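Local coordinates for protein fructosamine deglycase FrlB (Bacillus subtilis, PDB 3EUA) that converts a range of fructosamine 6-phosphates to glucose 6-phosphate and a free amino acid, working as a homooctamer built from subunits with two SIS modules, at residues S37-P42 / G139-I144; K44-R49 / G147-L152; L132-N137 / Q160-L165. All coordinates share one frame; numbering follows the deposited sequence.

Contact 1: residues S37-P42 / G139-I144; sequences SAIMYP and GVLYQI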
ATOM      1  N   SER A  37     -10.977   4.899  -1.807  1.00 20.91           N
ATOM      2  CA  SER A  37      -9.796   4.815  -0.955  1.00 20.57           C
ATOM      3  C   SER A  37      -8.661   5.461  -1.719  1.00 20.21           C
ATOM      4  O   SER A  37      -7.891   6.234  -1.145  1.00 19.79           O
ATOM      5  CB  SER A  37      -9.439   3.379  -0.633  1.00 21.05           C
ATOM      6  OG  SER A  37      -8.270   3.282   0.169  1.00 21.27           O
ATOM      7  N   ALA A  38      -8.571   5.177  -3.029  1.00 19.88           N
ATOM      8  CA  ALA A  38      -7.466   5.727  -3.846  1.00 19.49           C
ATOM      9  C   ALA A  38      -7.402   7.244  -3.816  1.00 19.78           C
ATOM     10  O   ALA A  38      -6.315   7.814  -3.816  1.00 20.45           O
ATOM     11  CB  ALA A  38      -7.569   5.253  -5.266  1.00 19.76           C
ATOM     12  N   ILE A  39      -8.552   7.918  -3.789  1.00 19.68           N
ATOM     13  CA  ILE A  39      -8.541   9.388  -3.773  1.00 19.65           C
ATOM     14  C   ILE A  39      -7.939   9.959  -2.495  1.00 20.16           C
ATOM     15  O   ILE A  39      -7.661  11.142  -2.427  1.00 20.31           O
ATOM     16  CB  ILE A  39      -9.937  10.044  -3.985  1.00 19.96           C
ATOM     17  CG1 ILE A  39     -10.826   9.972  -2.724  1.00 20.83           C
ATOM     18  CG2 ILE A  39     -10.623   9.490  -5.259  1.00 17.76           C
ATOM     19  CD1 ILE A  39     -12.020  10.957  -2.817  1.00 20.61           C
HETATM   20  N   MSE A  40      -7.756   9.128  -1.476  1.00 20.62           N
HETATM   21  CA  MSE A  40      -7.186   9.595  -0.208  1.00 21.59           C
HETATM   22  C   MSE A  40      -5.670   9.519  -0.082  1.00 20.99           C
HETATM   23  O   MSE A  40      -5.100  10.031   0.897  1.00 19.33           O
HETATM   24  CB  MSE A  40      -7.809   8.836   0.949  1.00 21.43           C
HETATM   25  CG  MSE A  40      -9.257   9.267   1.224  1.00 25.12           C
HETATM   26 SE   MSE A  40     -10.168   8.102   2.434  0.75 27.47          SE
HETATM   27  CE  MSE A  40     -11.900   8.834   2.095  1.00 26.89           C
ATOM     28  N   TYR A  41      -5.009   8.889  -1.054  1.00 20.81           N
ATOM     29  CA  TYR A  41      -3.577   8.727  -0.990  1.00 21.10           C
ATOM     30  C   TYR A  41      -2.858  10.077  -0.950  1.00 20.44           C
ATOM     31  O   TYR A  41      -1.910  10.248  -0.175  1.00 21.05           O
ATOM     32  CB  TYR A  41      -3.046   7.837  -2.121  1.00 22.67           C
ATOM     33  CG  TYR A  41      -3.304   6.357  -1.913  1.00 24.67           C
ATOM     34  CD1 TYR A  41      -4.582   5.861  -1.690  1.00 26.79           C
ATOM     35  CD2 TYR A  41      -2.295   5.443  -2.043  1.00 27.58           C
ATOM     36  CE1 TYR A  41      -4.810   4.496  -1.539  1.00 28.43           C
ATOM     37  CE2 TYR A  41      -2.522   4.075  -1.909  1.00 28.32           C
ATOM     38  CZ  TYR A  41      -3.772   3.615  -1.657  1.00 27.99           C
ATOM     39  OH  TYR A  41      -4.012   2.261  -1.510  1.00 29.96           O
ATOM     40  N   PRO A  42      -3.271  11.042  -1.781  1.00 20.20           N
ATOM     41  CA  PRO A  42      -2.650  12.372  -1.731  1.00 19.54           C
ATOM     42  C   PRO A  42      -2.815  13.042  -0.354  1.00 19.75           C
ATOM     43  O   PRO A  42      -1.926  13.711   0.129  1.00 19.66           O
ATOM     44  CB  PRO A  42      -3.429  13.151  -2.776  1.00 19.69           C
ATOM     45  CG  PRO A  42      -4.010  12.152  -3.637  1.00 19.83           C
ATOM     46  CD  PRO A  42      -4.256  10.947  -2.860  1.00 20.18           C
ATOM     47  N   GLY A 139     -11.588  17.631  -4.470  1.00 18.63           N
ATOM     48  CA  GLY A 139     -11.654  19.026  -3.994  1.00 18.68           C
ATOM     49  C   GLY A 139     -12.130  19.124  -2.581  1.00 18.71           C
ATOM     50  O   GLY A 139     -11.487  19.751  -1.746  1.00 18.88           O
ATOM     51  N   VAL A 140     -13.263  18.482  -2.316  1.00 18.53           N
ATOM     52  CA  VAL A 140     -13.892  18.498  -0.991  1.00 18.30           C
ATOM     53  C   VAL A 140     -12.988  17.841   0.032  1.00 18.19           C
ATOM     54  O   VAL A 140     -12.895  18.299   1.147  1.00 18.04           O
ATOM     55  CB  VAL A 140     -15.305  17.814  -1.037  1.00 18.27           C
ATOM     56  CG1 VAL A 140     -15.832  17.475   0.350  1.00 18.96           C
ATOM     57  CG2 VAL A 140     -16.325  18.698  -1.827  1.00 18.18           C
ATOM     58  N   LEU A 141     -12.319  16.768  -0.367  1.00 18.47           N
ATOM     59  CA  LEU A 141     -11.399  16.064   0.530  1.00 18.84           C
ATOM     60  C   LEU A 141     -10.278  17.001   0.972  1.00 18.85           C
ATOM     61  O   LEU A 141      -9.932  17.056   2.161  1.00 19.12           O
ATOM     62  CB  LEU A 141     -10.834  14.816  -0.145  1.00 19.58           C
ATOM     63  CG  LEU A 141      -9.793  13.995   0.638  1.00 20.11           C
ATOM     64  CD1 LEU A 141     -10.210  13.832   2.083  1.00 20.29           C
ATOM     65  CD2 LEU A 141      -9.603  12.627  -0.049  1.00 19.17           C
ATOM     66  N   TYR A 142      -9.699  17.726   0.035  1.00 19.07           N
ATOM     67  CA  TYR A 142      -8.672  18.697   0.393  1.00 18.96           C
ATOM     68  C   TYR A 142      -9.208  19.879   1.239  1.00 19.28           C
ATOM     69  O   TYR A 142      -8.498  20.409   2.090  1.00 19.68           O
ATOM     70  CB  TYR A 142      -7.894  19.212  -0.831  1.00 19.72           C
ATOM     71  CG  TYR A 142      -6.722  18.368  -1.292  1.00 18.23           C
ATOM     72  CD1 TYR A 142      -6.156  17.360  -0.484  1.00 20.44           C
ATOM     73  CD2 TYR A 142      -6.005  18.747  -2.427  1.00 22.14           C
ATOM     74  CE1 TYR A 142      -5.018  16.654  -0.891  1.00 18.95           C
ATOM     75  CE2 TYR A 142      -4.844  18.044  -2.850  1.00 19.42           C
ATOM     76  CZ  TYR A 142      -4.379  16.998  -2.084  1.00 19.97           C
ATOM     77  OH  TYR A 142      -3.264  16.328  -2.469  1.00 19.45           O
ATOM     78  N   GLN A 143     -10.434  20.321   1.010  1.00 18.72           N
ATOM     79  CA  GLN A 143     -11.007  21.356   1.879  1.00 18.92           C
ATOM     80  C   GLN A 143     -10.981  20.863   3.339  1.00 18.58           C
ATOM     81  O   GLN A 143     -10.570  21.592   4.271  1.00 18.38           O
ATOM     82  CB  GLN A 143     -12.442  21.686   1.460  1.00 18.65           C
ATOM     83  CG  GLN A 143     -12.623  22.306   0.075  1.00 19.38           C
ATOM     84  CD  GLN A 143     -14.092  22.475  -0.295  1.00 20.24           C
ATOM     85  OE1 GLN A 143     -14.911  22.783   0.557  1.00 21.31           O
ATOM     86  NE2 GLN A 143     -14.422  22.300  -1.575  1.00 20.58           N
ATOM     87  N   ILE A 144     -11.400  19.611   3.531  1.00 18.66           N
ATOM     88  CA  ILE A 144     -11.404  18.981   4.850  1.00 18.41           C
ATOM     89  C   ILE A 144      -9.985  18.827   5.418  1.00 18.85           C
ATOM     90  O   ILE A 144      -9.703  19.185   6.578  1.00 18.59           O
ATOM     91  CB  ILE A 144     -12.049  17.570   4.802  1.00 18.22           C
ATOM     92  CG1 ILE A 144     -13.520  17.664   4.332  1.00 19.01           C
ATOM     93  CG2 ILE A 144     -11.960  16.907   6.176  1.00 18.89           C
ATOM     94  CD1 ILE A 144     -14.275  16.308   4.084  1.00 17.68           C
TER
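L141 reaches out from helix 137-153 and sets one methyl, CD2, into the bend of chain at I39 and M40. Its CB already points at that bend, and with CG anti to the backbone N (chi1 177°) the side chain carries CD2 on to it. The methyl is met by three atoms of I39 and M40. CD2 of L141 comes to 3.4 Å from the carbonyl oxygen O of I39, a close methyl-to-oxygen approach. The same CD2 lies 3.6 Å from CG of M40 and 4.0 Å from CG1 of I39. M40, modelled as selenomethionine, is met near the root of its side chain, which runs at about a right angle to the leucine. CG1 and CD1 of I39 lie alongside the methyl, the two side chains crossing at a slant. The bend is a type I beta turn from A38 to Y41, closed by a 3.2 Å bond from N of Y41 to O of A38. In the SIS fold, a parallel sheet flanked by helices, this turn links the short helix 35-38, which follows strand 27-32, to helix 41-50. L141 also touches I79 and M107 on strands 76-82 and 103-108, while M40 touches C81 and L58, so both side chains pack against the sheet as well as each other. One residue further along, Y142 meets P42. CB of P42 stands obliquely off the hydroxyl end of the ring, 3.2 Å from OH and 4.0 Å from CZ of Y142. The hydroxyl nevertheless has a polar partner, since it hydrogen-bonds to the carbonyl oxygen of Y293 on helix 288-313. That bond pins the far end of the Y142 ring beside the proline, and F146 meets the same ring edge-to-face.

Contact 2: residues K44-R49 / G147-L152; sequences KYVFDR and GTLQVL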
ATOM      1  N   LYS A  44      -2.940  11.513   2.523  1.00 19.97           N
ATOM      2  CA  LYS A  44      -1.974  10.862   3.424  1.00 19.55           C
ATOM      3  C   LYS A  44      -0.608  11.510   3.183  1.00 18.94           C
ATOM      4  O   LYS A  44       0.116  11.849   4.147  1.00 18.86           O
ATOM      5  CB  LYS A  44      -2.002   9.326   3.245  1.00 19.99           C
ATOM      6  CG  LYS A  44      -0.901   8.499   3.921  1.00 21.04           C
ATOM      7  CD  LYS A  44      -0.668   8.778   5.378  1.00 23.09           C
ATOM      8  CE  LYS A  44       0.458   7.891   5.949  1.00 23.46           C
ATOM      9  NZ  LYS A  44       0.924   8.319   7.303  1.00 21.17           N
ATOM     10  N   TYR A  45      -0.259  11.754   1.929  1.00 18.48           N
ATOM     11  CA  TYR A  45       0.995  12.414   1.612  1.00 18.40           C
ATOM     12  C   TYR A  45       1.039  13.820   2.232  1.00 18.63           C
ATOM     13  O   TYR A  45       2.037  14.183   2.835  1.00 18.59           O
ATOM     14  CB  TYR A  45       1.186  12.496   0.117  1.00 19.06           C
ATOM     15  CG  TYR A  45       2.518  12.986  -0.289  1.00 17.89           C
ATOM     16  CD1 TYR A  45       3.572  12.095  -0.496  1.00 19.26           C
ATOM     17  CD2 TYR A  45       2.739  14.328  -0.512  1.00 19.71           C
ATOM     18  CE1 TYR A  45       4.824  12.555  -0.906  1.00 20.95           C
ATOM     19  CE2 TYR A  45       3.944  14.785  -0.918  1.00 19.54           C
ATOM     20  CZ  TYR A  45       4.996  13.899  -1.108  1.00 20.78           C
ATOM     21  OH  TYR A  45       6.230  14.391  -1.508  1.00 21.25           O
ATOM     22  N   VAL A  46      -0.066  14.583   2.105  1.00 18.28           N
ATOM     23  CA  VAL A  46      -0.174  15.912   2.705  1.00 18.23           C
ATOM     24  C   VAL A  46       0.065  15.834   4.206  1.00 17.98           C
ATOM     25  O   VAL A  46       0.900  16.553   4.754  1.00 17.71           O
ATOM     26  CB  VAL A  46      -1.554  16.593   2.391  1.00 18.61           C
ATOM     27  CG1 VAL A  46      -1.758  17.879   3.193  1.00 18.12           C
ATOM     28  CG2 VAL A  46      -1.675  16.904   0.891  1.00 18.99           C
ATOM     29  N   PHE A  47      -0.653  14.959   4.890  1.00 18.46           N
ATOM     30  CA  PHE A  47      -0.436  14.796   6.325  1.00 19.35           C
ATOM     31  C   PHE A  47       1.000  14.447   6.666  1.00 19.52           C
ATOM     32  O   PHE A  47       1.547  14.979   7.634  1.00 19.88           O
ATOM     33  CB  PHE A  47      -1.384  13.752   6.949  1.00 20.37           C
ATOM     34  CG  PHE A  47      -2.561  14.354   7.604  1.00 20.76           C
ATOM     35  CD1 PHE A  47      -3.656  14.763   6.874  1.00 22.73           C
ATOM     36  CD2 PHE A  47      -2.552  14.576   8.981  1.00 21.68           C
ATOM     37  CE1 PHE A  47      -4.745  15.362   7.501  1.00 22.12           C
ATOM     38  CE2 PHE A  47      -3.638  15.163   9.597  1.00 20.82           C
ATOM     39  CZ  PHE A  47      -4.725  15.569   8.851  1.00 20.86           C
ATOM     40  N   ASP A  48       1.619  13.560   5.894  1.00 19.56           N
ATOM     41  CA  ASP A  48       3.025  13.193   6.160  1.00 19.90           C
ATOM     42  C   ASP A  48       3.983  14.365   6.044  1.00 19.33           C
ATOM     43  O   ASP A  48       4.918  14.467   6.817  1.00 18.95           O
ATOM     44  CB  ASP A  48       3.500  12.027   5.264  1.00 20.32           C
ATOM     45  CG  ASP A  48       2.919  10.687   5.685  1.00 21.66           C
ATOM     46  OD1 ASP A  48       2.368  10.563   6.812  1.00 22.07           O
ATOM     47  OD2 ASP A  48       3.026   9.735   4.891  1.00 21.20           O
ATOM     48  N   ARG A  49       3.742  15.245   5.080  1.00 19.80           N
ATOM     49  CA  ARG A  49       4.594  16.430   4.868  1.00 19.97           C
ATOM     50  C   ARG A  49       4.241  17.650   5.735  1.00 20.42           C
ATOM     51  O   ARG A  49       5.096  18.511   5.978  1.00 20.44           O
ATOM     52  CB  ARG A  49       4.494  16.842   3.403  1.00 20.52           C
ATOM     53  CG  ARG A  49       5.199  15.925   2.443  1.00 20.61           C
ATOM     54  CD  ARG A  49       6.630  16.366   2.160  1.00 22.37           C
ATOM     55  NE  ARG A  49       7.438  16.582   3.352  1.00 21.86           N
ATOM     56  CZ  ARG A  49       7.872  17.745   3.833  1.00 24.65           C
ATOM     57  NH1 ARG A  49       7.620  18.913   3.244  1.00 24.89           N
ATOM     58  NH2 ARG A  49       8.623  17.738   4.926  1.00 23.85           N
ATOM     59  N   GLY A 147      -8.127  22.202   5.818  1.00 20.48           N
ATOM     60  CA  GLY A 147      -8.900  22.895   6.842  1.00 20.19           C
ATOM     61  C   GLY A 147      -8.576  22.346   8.220  1.00 20.15           C
ATOM     62  O   GLY A 147      -8.415  23.112   9.140  1.00 19.84           O
ATOM     63  N   THR A 148      -8.531  21.015   8.343  1.00 20.98           N
ATOM     64  CA  THR A 148      -8.225  20.315   9.608  1.00 20.97           C
ATOM     65  C   THR A 148      -6.845  20.716  10.120  1.00 21.25           C
ATOM     66  O   THR A 148      -6.687  21.051  11.294  1.00 21.12           O
ATOM     67  CB  THR A 148      -8.383  18.796   9.413  1.00 21.41           C
ATOM     68  OG1 THR A 148      -9.773  18.502   9.146  1.00 21.28           O
ATOM     69  CG2 THR A 148      -7.919  18.023  10.658  1.00 22.01           C
ATOM     70  N   LEU A 149      -5.864  20.740   9.221  1.00 21.55           N
ATOM     71  CA  LEU A 149      -4.501  21.148   9.570  1.00 21.62           C
ATOM     72  C   LEU A 149      -4.454  22.632   9.965  1.00 22.01           C
ATOM     73  O   LEU A 149      -3.703  23.008  10.854  1.00 21.73           O
ATOM     74  CB  LEU A 149      -3.539  20.877   8.405  1.00 22.36           C
ATOM     75  CG  LEU A 149      -3.173  19.426   8.127  1.00 23.05           C
ATOM     76  CD1 LEU A 149      -2.404  19.257   6.786  1.00 24.25           C
ATOM     77  CD2 LEU A 149      -2.381  18.863   9.279  1.00 24.74           C
ATOM     78  N   GLN A 150      -5.235  23.480   9.302  1.00 22.10           N
ATOM     79  CA  GLN A 150      -5.252  24.905   9.671  1.00 22.99           C
ATOM     80  C   GLN A 150      -5.896  25.091  11.065  1.00 22.60           C
ATOM     81  O   GLN A 150      -5.322  25.781  11.943  1.00 22.41           O
ATOM     82  CB  GLN A 150      -5.952  25.726   8.595  1.00 23.21           C
ATOM     83  CG  GLN A 150      -5.799  27.260   8.734  1.00 26.23           C
ATOM     84  CD  GLN A 150      -6.613  27.844   9.848  1.00 29.70           C
ATOM     85  OE1 GLN A 150      -7.749  27.431  10.094  1.00 33.41           O
ATOM     86  NE2 GLN A 150      -6.057  28.840  10.513  1.00 32.22           N
ATOM     87  N   VAL A 151      -7.046  24.459  11.292  1.00 22.40           N
ATOM     88  CA  VAL A 151      -7.765  24.570  12.571  1.00 22.74           C
ATOM     89  C   VAL A 151      -7.009  23.971  13.767  1.00 23.10           C
ATOM     90  O   VAL A 151      -6.913  24.606  14.823  1.00 22.84           O
ATOM     91  CB  VAL A 151      -9.199  23.946  12.482  1.00 22.92           C
ATOM     92  CG1 VAL A 151      -9.843  23.804  13.870  1.00 22.34           C
ATOM     93  CG2 VAL A 151     -10.099  24.778  11.538  1.00 21.58           C
ATOM     94  N   LEU A 152      -6.438  22.791  13.591  1.00 23.39           N
ATOM     95  CA  LEU A 152      -5.766  22.100  14.690  1.00 23.69           C
ATOM     96  C   LEU A 152      -4.301  22.444  14.888  1.00 24.15           C
ATOM     97  O   LEU A 152      -3.816  22.391  16.007  1.00 23.95           O
ATOM     98  CB  LEU A 152      -5.929  20.578  14.512  1.00 23.74           C
ATOM     99  CG  LEU A 152      -7.375  20.045  14.579  1.00 23.93           C
ATOM    100  CD1 LEU A 152      -7.428  18.581  14.275  1.00 24.50           C
ATOM    101  CD2 LEU A 152      -8.029  20.356  15.949  1.00 23.97           C
TER
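L149 presses a forked end against F47 and V46, joining two helices of the SIS domain, 41-50 and 137-153. The short segments run nearly parallel, their axes 27° apart in direction and 11.6 Å apart at closest approach. At this spacing the helices meet through the ends of side chains, with no close approach of the backbones. Each methyl of L149 has its own target. CD2 sits over one face of the F47 ring in a CH-pi contact, 4.2 Å from the ring centroid and 23° off the ring normal; the offset puts it nearest CE2 of F47, at 3.9 Å. The other methyl, CD1, meets CG1 of V46, also at 3.9 Å. With chi1 at 171°, V46 turns CG1 rather than CG2 against that methyl, and the two side chains cross obliquely. V46 also packs on Y142 and Y293. On another side of helix 41-50, a salt bridge between NZ of K44 and OD1 of D48 faces the second subunit, where D57 and R67 of that chain form further salt bridges with K44 and D48. T148 comes to the F47 ring at its edge, near the ring plane: CG2 of T148 stands 4.4 Å from CZ of F47, while OG1 of T148 hydrogen-bonds to the carbonyl oxygen of I144.

Contact 3: residues L132-N137 / Q160-L165; sequences LAINTN and QAIEGL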
ATOM      1  N   LEU A 132     -16.840  21.368 -11.021  1.00 22.69           N
ATOM      2  CA  LEU A 132     -15.569  22.105 -11.048  1.00 21.73           C
ATOM      3  C   LEU A 132     -14.626  21.411 -10.050  1.00 20.82           C
ATOM      4  O   LEU A 132     -15.066  20.879  -9.030  1.00 19.31           O
ATOM      5  CB  LEU A 132     -15.782  23.580 -10.745  1.00 21.80           C
ATOM      6  CG  LEU A 132     -16.808  24.241 -11.651  1.00 22.54           C
ATOM      7  CD1 LEU A 132     -16.937  25.716 -11.251  1.00 23.86           C
ATOM      8  CD2 LEU A 132     -16.478  24.093 -13.127  1.00 22.46           C
ATOM      9  N   ALA A 133     -13.326  21.432 -10.348  1.00 19.85           N
ATOM     10  CA  ALA A 133     -12.329  20.747  -9.511  1.00 19.48           C
ATOM     11  C   ALA A 133     -12.503  20.917  -8.005  1.00 19.35           C
ATOM     12  O   ALA A 133     -12.514  19.910  -7.253  1.00 19.54           O
ATOM     13  CB  ALA A 133     -10.869  21.147  -9.910  1.00 17.65           C
ATOM     14  N   ILE A 134     -12.659  22.159  -7.571  1.00 18.78           N
ATOM     15  CA  ILE A 134     -12.776  22.467  -6.152  1.00 18.95           C
ATOM     16  C   ILE A 134     -13.966  21.759  -5.459  1.00 19.40           C
ATOM     17  O   ILE A 134     -13.949  21.478  -4.276  1.00 19.13           O
ATOM     18  CB  ILE A 134     -12.877  23.957  -5.986  1.00 18.63           C
ATOM     19  CG1 ILE A 134     -12.923  24.329  -4.495  1.00 18.37           C
ATOM     20  CG2 ILE A 134     -14.116  24.526  -6.790  1.00 18.71           C
ATOM     21  CD1 ILE A 134     -12.541  25.836  -4.287  1.00 16.51           C
ATOM     22  N   ASN A 135     -15.012  21.471  -6.237  1.00 19.88           N
ATOM     23  CA  ASN A 135     -16.223  20.826  -5.718  1.00 20.24           C
ATOM     24  C   ASN A 135     -16.309  19.312  -5.910  1.00 20.11           C
ATOM     25  O   ASN A 135     -17.313  18.660  -5.544  1.00 20.43           O
ATOM     26  CB  ASN A 135     -17.445  21.453  -6.425  1.00 20.76           C
ATOM     27  CG  ASN A 135     -17.518  22.971  -6.213  1.00 20.61           C
ATOM     28  OD1 ASN A 135     -17.242  23.456  -5.122  1.00 19.69           O
ATOM     29  ND2 ASN A 135     -17.839  23.710  -7.264  1.00 18.03           N
ATOM     30  N   THR A 136     -15.290  18.747  -6.553  1.00 20.28           N
ATOM     31  CA  THR A 136     -15.258  17.316  -6.808  1.00 19.63           C
ATOM     32  C   THR A 136     -14.832  16.577  -5.541  1.00 19.66           C
ATOM     33  O   THR A 136     -14.451  17.181  -4.551  1.00 19.22           O
ATOM     34  CB  THR A 136     -14.255  16.939  -7.942  1.00 19.90           C
ATOM     35  OG1 THR A 136     -12.945  17.302  -7.528  1.00 19.04           O
ATOM     36  CG2 THR A 136     -14.600  17.596  -9.339  1.00 19.19           C
ATOM     37  N   ASN A 137     -14.898  15.254  -5.581  1.00 20.02           N
ATOM     38  CA  ASN A 137     -14.488  14.428  -4.437  1.00 19.55           C
ATOM     39  C   ASN A 137     -13.053  14.797  -3.982  1.00 19.46           C
ATOM     40  O   ASN A 137     -12.794  15.052  -2.802  1.00 18.47           O
ATOM     41  CB  ASN A 137     -14.681  12.926  -4.694  1.00 19.94           C
ATOM     42  CG  ASN A 137     -13.951  12.402  -5.944  1.00 20.57           C
ATOM     43  OD1 ASN A 137     -13.321  13.155  -6.681  1.00 21.45           O
ATOM     44  ND2 ASN A 137     -14.022  11.073  -6.161  1.00 24.79           N
ATOM     45  N   GLN A 160      -3.669  28.969   0.081  1.00 24.67           N
ATOM     46  CA  GLN A 160      -3.060  28.636  -1.197  1.00 24.74           C
ATOM     47  C   GLN A 160      -3.635  27.307  -1.741  1.00 23.34           C
ATOM     48  O   GLN A 160      -3.712  27.116  -2.949  1.00 22.73           O
ATOM     49  CB  GLN A 160      -1.536  28.652  -1.077  1.00 25.05           C
ATOM     50  CG  GLN A 160      -0.969  30.049  -0.673  1.00 28.21           C
ATOM     51  CD  GLN A 160      -1.207  30.461   0.814  1.00 32.34           C
ATOM     52  OE1 GLN A 160      -1.352  29.615   1.706  1.00 32.05           O
ATOM     53  NE2 GLN A 160      -1.206  31.789   1.077  1.00 36.85           N
ATOM     54  N   ALA A 161      -4.062  26.414  -0.853  1.00 22.29           N
ATOM     55  CA  ALA A 161      -4.676  25.153  -1.271  1.00 21.89           C
ATOM     56  C   ALA A 161      -6.032  25.435  -1.890  1.00 21.75           C
ATOM     57  O   ALA A 161      -6.336  24.937  -2.985  1.00 21.48           O
ATOM     58  CB  ALA A 161      -4.818  24.203  -0.099  1.00 20.89           C
ATOM     59  N   ILE A 162      -6.841  26.227  -1.192  1.00 21.72           N
ATOM     60  CA  ILE A 162      -8.182  26.593  -1.669  1.00 22.45           C
ATOM     61  C   ILE A 162      -8.110  27.425  -2.945  1.00 22.53           C
ATOM     62  O   ILE A 162      -8.851  27.151  -3.894  1.00 22.31           O
ATOM     63  CB  ILE A 162      -9.015  27.370  -0.637  1.00 22.44           C
ATOM     64  CG1 ILE A 162      -9.205  26.590   0.637  1.00 23.87           C
ATOM     65  CG2 ILE A 162     -10.430  27.600  -1.138  1.00 23.38           C
ATOM     66  CD1 ILE A 162      -9.875  25.229   0.405  1.00 26.12           C
ATOM     67  N   GLU A 163      -7.223  28.406  -2.994  1.00 22.95           N
ATOM     68  CA  GLU A 163      -7.068  29.199  -4.227  1.00 23.34           C
ATOM     69  C   GLU A 163      -6.597  28.287  -5.359  1.00 23.00           C
ATOM     70  O   GLU A 163      -7.048  28.405  -6.508  1.00 23.00           O
ATOM     71  CB  GLU A 163      -6.068  30.365  -4.073  1.00 23.76           C
ATOM     72  CG  GLU A 163      -6.498  31.524  -3.159  1.00 24.23           C
ATOM     73  N   GLY A 164      -5.684  27.371  -5.041  1.00 22.41           N
ATOM     74  CA  GLY A 164      -5.168  26.440  -6.051  1.00 22.01           C
ATOM     75  C   GLY A 164      -6.285  25.581  -6.619  1.00 21.07           C
ATOM     76  O   GLY A 164      -6.387  25.390  -7.839  1.00 21.15           O
ATOM     77  N   LEU A 165      -7.124  25.043  -5.745  1.00 20.86           N
ATOM     78  CA  LEU A 165      -8.257  24.249  -6.187  1.00 20.81           C
ATOM     79  C   LEU A 165      -9.186  25.049  -7.104  1.00 21.22           C
ATOM     80  O   LEU A 165      -9.635  24.535  -8.125  1.00 20.75           O
ATOM     81  CB  LEU A 165      -9.038  23.701  -5.016  1.00 20.89           C
ATOM     82  CG  LEU A 165      -8.458  22.472  -4.283  1.00 20.13           C
ATOM     83  CD1 LEU A 165      -9.241  22.238  -3.020  1.00 18.74           C
ATOM     84  CD2 LEU A 165      -8.455  21.199  -5.184  1.00 16.52           C
TER
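I134 holds CG1 anti to its backbone N (chi1 -177°) and continues almost fully extended, which lays its longer branch across L165 and sends the terminal methyl on toward I162. The side chains of I134 and L165 cross obliquely and meet close to their roots: CB of I134 lies 4.0 Å from CB of L165. At the far end of the branch, CD1 of I134 is 4.2 Å from CG2 of I162 and 3.9 Å from the carbonyl oxygen O of I162. The isoleucine thus spans one turn of helix 158-190, touching the main chain as well as two side chains. A133 adds a smaller touch, its CB 4.0 Å from O of L165. The backbones come close here, 4.9 Å between CA of I134 and CA of L165. Apolar side chains meet each other and the carbonyl oxygens of the helix, with no polar bond between the segments.

The shape of the 132-137 chain is fixed locally. Residues 133-135 make a 3-10 turn, and O of A133 takes two bonds from T136, one from its N at 3.1 Å and one from its hydroxyl OG1 at 2.7 Å. The second lies in the carbonyl plane, on a lone pair. T136 is the N-cap of helix 137-153, where OG1 also makes a weak bond with the backbone N of G139, so one hydroxyl ties the turn to the helix start.

Around this junction, A133 bonds through its N to OE1 of Q169 and packs on L168 and Y172, further along helix 158-190. L165 also rests on Y142 of helix 137-153 and on L294 and L297 of helix 288-313, while strand 121-124 precedes the loop that carries I134.

Along the chain the segments run 37-42, 44-49, 132-137, 139-144, 147-152 and 160-165, so all three contacts interleave. Contacts 1 and 2 both join helix 41-50 and its lead-in to helix 137-153, with centres about 11 Å apart, and Y142 touches V46 between them. Contact 3 lies about 11 Å from contact 1, centre to centre, and 15 Å from contact 2, which it does not touch. Its loop caps the start of helix 137-153, and Q143 bonds weakly back to I134. Contacts 1 and 2 thus share helix 137-153, which packs beside the first SIS sheet, and contact 3 joins the loop at its N-terminal end to the next helix, 158-190, which leads to the second SIS module.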